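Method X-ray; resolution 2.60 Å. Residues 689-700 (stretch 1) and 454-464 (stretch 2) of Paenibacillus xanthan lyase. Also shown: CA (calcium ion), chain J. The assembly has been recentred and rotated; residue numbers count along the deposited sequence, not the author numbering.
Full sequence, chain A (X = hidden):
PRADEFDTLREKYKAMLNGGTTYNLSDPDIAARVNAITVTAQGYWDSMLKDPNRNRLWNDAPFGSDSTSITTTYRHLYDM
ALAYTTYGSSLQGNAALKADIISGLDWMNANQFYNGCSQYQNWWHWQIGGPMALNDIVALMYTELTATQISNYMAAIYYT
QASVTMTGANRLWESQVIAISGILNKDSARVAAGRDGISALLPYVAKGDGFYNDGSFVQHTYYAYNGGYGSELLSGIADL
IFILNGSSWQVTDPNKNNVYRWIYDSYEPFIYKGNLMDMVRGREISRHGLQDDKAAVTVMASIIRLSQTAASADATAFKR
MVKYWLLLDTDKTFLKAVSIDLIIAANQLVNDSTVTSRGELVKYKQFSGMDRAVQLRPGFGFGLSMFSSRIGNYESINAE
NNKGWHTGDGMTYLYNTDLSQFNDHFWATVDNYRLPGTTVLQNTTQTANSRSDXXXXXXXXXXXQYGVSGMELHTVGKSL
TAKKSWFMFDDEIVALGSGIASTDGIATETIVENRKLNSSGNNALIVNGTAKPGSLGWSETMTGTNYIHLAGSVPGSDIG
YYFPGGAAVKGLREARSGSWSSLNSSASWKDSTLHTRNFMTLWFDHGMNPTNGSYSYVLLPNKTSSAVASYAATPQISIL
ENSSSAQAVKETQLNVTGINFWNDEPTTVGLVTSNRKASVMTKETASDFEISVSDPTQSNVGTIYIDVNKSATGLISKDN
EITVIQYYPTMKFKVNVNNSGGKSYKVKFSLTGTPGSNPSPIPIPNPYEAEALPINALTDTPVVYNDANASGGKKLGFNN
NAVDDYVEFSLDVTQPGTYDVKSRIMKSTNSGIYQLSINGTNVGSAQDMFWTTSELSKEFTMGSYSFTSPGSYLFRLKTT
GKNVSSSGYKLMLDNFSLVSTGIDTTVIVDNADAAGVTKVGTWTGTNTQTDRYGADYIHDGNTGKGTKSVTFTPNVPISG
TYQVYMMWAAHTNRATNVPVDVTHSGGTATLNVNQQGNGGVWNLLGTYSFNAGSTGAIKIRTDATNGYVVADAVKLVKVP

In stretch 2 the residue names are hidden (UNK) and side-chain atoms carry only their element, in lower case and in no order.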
# COMPACT_ATOMS: atom_id res chain seq x y z
N PHE A 689 8.95 24.02 0.77
CA PHE A 689 9.39 22.78 0.17
C PHE A 689 8.75 21.64 0.94
O PHE A 689 8.94 21.50 2.15
CB PHE A 689 10.91 22.67 0.27
CG PHE A 689 11.49 21.68 -0.66
CD1 PHE A 689 11.42 20.33 -0.39
CD2 PHE A 689 12.13 22.09 -1.82
CE1 PHE A 689 11.97 19.40 -1.26
CE2 PHE A 689 12.68 21.18 -2.69
CZ PHE A 689 12.60 19.83 -2.41
N GLU A 690 7.97 20.82 0.23
CA GLU A 690 7.27 19.72 0.88
C GLU A 690 7.77 18.36 0.38
O GLU A 690 8.05 18.18 -0.81
CB GLU A 690 5.77 19.86 0.68
CG GLU A 690 4.98 18.71 1.25
CD GLU A 690 3.50 18.81 0.95
OE1 GLU A 690 3.10 19.71 0.18
OE2 GLU A 690 2.74 17.99 1.50
N ILE A 691 7.89 17.41 1.30
CA ILE A 691 8.32 16.07 0.96
C ILE A 691 7.35 15.00 1.47
O ILE A 691 6.91 15.05 2.62
CB ILE A 691 9.72 15.78 1.52
CG1 ILE A 691 10.72 16.79 0.98
CG2 ILE A 691 10.15 14.36 1.17
CD1 ILE A 691 11.39 17.62 2.05
N SER A 692 7.01 14.06 0.60
CA SER A 692 6.16 12.94 1.00
C SER A 692 6.95 11.64 0.91
O SER A 692 7.61 11.37 -0.10
CB SER A 692 4.93 12.86 0.10
OG SER A 692 4.03 11.87 0.55
N VAL A 693 6.91 10.85 1.98
CA VAL A 693 7.67 9.60 2.04
C VAL A 693 6.80 8.41 2.43
O VAL A 693 5.92 8.54 3.28
CB VAL A 693 8.80 9.70 3.07
CG1 VAL A 693 9.74 8.50 2.97
CG2 VAL A 693 9.56 10.98 2.88
N SER A 694 7.05 7.25 1.83
CA SER A 694 6.38 6.03 2.26
C SER A 694 7.33 4.85 2.12
O SER A 694 8.27 4.91 1.35
CB SER A 694 5.13 5.77 1.42
OG SER A 694 5.48 5.28 0.14
N ASP A 695 7.06 3.80 2.88
CA ASP A 695 7.78 2.54 2.75
C ASP A 695 6.91 1.53 2.00
O ASP A 695 6.03 0.89 2.59
CB ASP A 695 8.12 2.00 4.13
CG ASP A 695 8.55 0.55 4.11
OD1 ASP A 695 9.27 0.17 3.16
OD2 ASP A 695 8.15 -0.20 5.02
N PRO A 696 7.13 1.39 0.69
CA PRO A 696 6.24 0.55 -0.11
C PRO A 696 6.41 -0.92 0.22
O PRO A 696 5.52 -1.69 -0.12
CB PRO A 696 6.72 0.80 -1.55
CG PRO A 696 7.50 2.05 -1.49
CD PRO A 696 8.13 2.08 -0.13
N THR A 697 7.51 -1.29 0.87
CA THR A 697 7.75 -2.70 1.21
C THR A 697 6.84 -3.09 2.36
O THR A 697 6.56 -4.28 2.55
CB THR A 697 9.21 -2.97 1.63
OG1 THR A 697 9.44 -2.45 2.95
CG2 THR A 697 10.19 -2.35 0.66
N GLN A 698 6.40 -2.09 3.12
CA GLN A 698 5.54 -2.29 4.29
C GLN A 698 6.17 -3.23 5.33
O GLN A 698 5.46 -3.78 6.17
CB GLN A 698 4.15 -2.82 3.89
CG GLN A 698 3.44 -1.99 2.84
CD GLN A 698 1.98 -2.37 2.68
OE1 GLN A 698 1.33 -2.75 3.65
NE2 GLN A 698 1.46 -2.27 1.47
N SER A 699 7.48 -3.41 5.27
CA SER A 699 8.15 -4.35 6.17
C SER A 699 9.40 -3.77 6.82
O SER A 699 10.19 -4.48 7.43
CB SER A 699 8.43 -5.67 5.46
OG SER A 699 9.31 -5.50 4.36
N ASN A 700 9.58 -2.46 6.67
CA ASN A 700 10.58 -1.72 7.42
C ASN A 700 9.98 -1.40 8.79
O ASN A 700 8.99 -0.67 8.88
CB ASN A 700 10.90 -0.42 6.67
CG ASN A 700 12.06 0.35 7.29
OD1 ASN A 700 12.46 0.11 8.42
ND2 ASN A 700 12.61 1.28 6.53
N UNK A 454 8.53 -10.48 -4.05
CA UNK A 454 8.95 -9.07 -3.94
C UNK A 454 7.93 -8.24 -3.16
O UNK A 454 6.74 -8.26 -3.45
c UNK A 454 12.53 -9.83 -6.65
c UNK A 454 9.16 -8.45 -5.33
n UNK A 454 13.91 -9.94 -6.10
c UNK A 454 11.55 -9.20 -5.66
c UNK A 454 10.15 -9.17 -6.23
N UNK A 455 8.42 -7.49 -2.18
CA UNK A 455 7.56 -6.69 -1.31
C UNK A 455 7.42 -5.25 -1.78
O UNK A 455 6.53 -4.53 -1.31
c UNK A 455 8.12 -6.70 0.11
o UNK A 455 9.47 -6.25 0.10
N UNK A 456 8.29 -4.82 -2.68
CA UNK A 456 8.29 -3.44 -3.15
C UNK A 456 7.15 -3.24 -4.13
O UNK A 456 7.31 -3.39 -5.34
c UNK A 456 10.28 0.62 -3.85
c UNK A 456 9.42 -0.47 -4.13
c UNK A 456 7.82 1.11 -4.98
c UNK A 456 8.70 2.18 -4.69
c UNK A 456 9.62 -3.11 -3.83
n UNK A 456 11.42 0.11 -3.30
c UNK A 456 8.17 -0.21 -4.71
c UNK A 456 11.31 -1.26 -3.22
c UNK A 456 9.93 1.95 -4.12
c UNK A 456 10.11 -1.67 -3.72
N UNK A 457 5.99 -2.89 -3.60
CA UNK A 457 4.89 -2.44 -4.44
C UNK A 457 4.13 -1.38 -3.66
O UNK A 457 3.75 -1.59 -2.51
c UNK A 457 3.99 -3.59 -4.80
N UNK A 458 3.92 -0.23 -4.28
CA UNK A 458 3.20 0.85 -3.63
C UNK A 458 3.67 2.18 -4.17
O UNK A 458 4.09 2.27 -5.33
N UNK A 459 3.62 3.21 -3.33
CA UNK A 459 3.99 4.54 -3.74
C UNK A 459 3.59 5.60 -2.75
O UNK A 459 3.23 5.29 -1.61
N UNK A 460 3.67 6.85 -3.18
CA UNK A 460 3.32 8.00 -2.35
C UNK A 460 2.78 9.15 -3.21
O UNK A 460 2.75 9.06 -4.43
c UNK A 460 5.57 9.14 -2.37
c UNK A 460 4.51 8.48 -1.50
o UNK A 460 4.05 9.43 -0.54
N UNK A 461 2.36 10.23 -2.57
CA UNK A 461 1.62 11.26 -3.28
C UNK A 461 1.80 12.63 -2.66
O UNK A 461 2.30 12.77 -1.54
o UNK A 461 -0.64 9.53 -1.49
c UNK A 461 0.14 10.93 -3.24
o UNK A 461 -0.47 11.69 -1.07
c UNK A 461 -0.36 10.70 -1.83
N UNK A 462 1.34 13.65 -3.37
CA UNK A 462 1.43 15.01 -2.86
C UNK A 462 0.23 15.84 -3.34
O UNK A 462 -0.30 15.61 -4.43
c UNK A 462 2.79 15.65 -3.22
c UNK A 462 2.73 16.36 -4.56
c UNK A 462 4.73 16.92 -2.17
c UNK A 462 3.25 16.59 -2.10
N UNK A 463 -0.21 16.76 -2.49
CA UNK A 463 -1.31 17.68 -2.80
C UNK A 463 -2.62 16.96 -3.08
O UNK A 463 -3.59 17.57 -3.55
c UNK A 463 0.31 19.44 -3.72
c UNK A 463 -0.93 18.58 -3.97
c UNK A 463 0.11 20.27 -2.47
c UNK A 463 0.62 20.34 -4.90
N UNK A 464 -2.66 15.67 -2.78
CA UNK A 464 -3.81 14.85 -3.12
C UNK A 464 -4.11 14.82 -4.61
O UNK A 464 -5.23 14.48 -5.00
CA CA J . -0.83 -3.61 4.58
O HOH W 1 10.98 -7.05 2.44
O HOH W 2 2.87 -0.37 -0.49
O HOH W 3 0.19 17.44 0.52
O HOH W 4 -1.87 -5.98 5.46
O HOH W 5 -1.47 -5.33 2.36
O HOH W 6 1.36 -4.86 5.78

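Position 454 carries four carbons in a row ending in a nitrogen, out of reach of stretch 1, which is lysine. The side chain of K454 bends at chi1 and chi2, both m, before running straight to its end.

Position 455 has one carbon and one oxygen, packed against T697; it is a serine. CB of T697 lies 3.6 Å from OG of S455, and water 1 joins the serine hydroxyl to that of S699. The carbonyl O of S455 receives a CA-H...O contact from CA of T697 at 3.3 Å.

At 456, one carbon leads to fused five- and six-membered rings holding eight carbons and one nitrogen, with P696 over one face; only tryptophan fits. CG of P696 sits 3.5 Å from the centroid of the W456 six-membered ring and 16° off the normal, a CH-pi contact that suits the polarised C-H bonds of proline to an electron-rich ring.

Position 457 bears a single carbon, pointing away from stretch 1, so it is alanine. Its backbone does the work here: water 2 donates to O of A457 and accepts from NE2 of Q698.

Positions 458 and 459 have no side-chain atoms and are glycines. At G458, phi/psi of 151/-150 would jam a CB against the preceding carbonyl, and an ideal CB would also lie a tight 3.4 Å from CB of P696. At G459 a CB would point away; its carbonyl O accepts a hydrogen bond from OG of S694 at 2.9 Å.

At 460, one carbon, pointing toward stretch 1, carries an oxygen and a carbon, with the oxygen close to S692: threonine. OG1 of T460 is 2.7 Å from OG of S692.

Position 461 has two carbons, the second bearing two oxygens, as in aspartate. The CA-to-CB bond of D461 points away from stretch 1, while its backbone O accepts a hydrogen bond from OG of S692 at 2.9 Å.

Position 462 shows four carbons forked at the first, with one arm two carbons long, packed against E690: isoleucine. CG1 of I462 lies 3.8 Å from CD of E690, an apolar surface against the end of a long side chain.

At 463, four carbons fork at the second and approach E690, giving leucine; CD2 of L463 comes within 4.0 Å of OE1 of E690, and water 3 links its N to OE2 of E690.

Position 464, without side-chain atoms, is glycine, favoured by positive phi.

The strands run nearly antiparallel, at 161°, with axes 6.3 Å apart. Serine hydroxyls, rather than paired backbones, reach across to the carbonyls of G459 and D461. Beyond them, the D695-Q698 turn sets P696 on the W456 ring, while D695 accepts hydrogen bonds from T697 and N700 that brace the loop.

Stretch 2, residues 454-464: KSWAGGTDILG
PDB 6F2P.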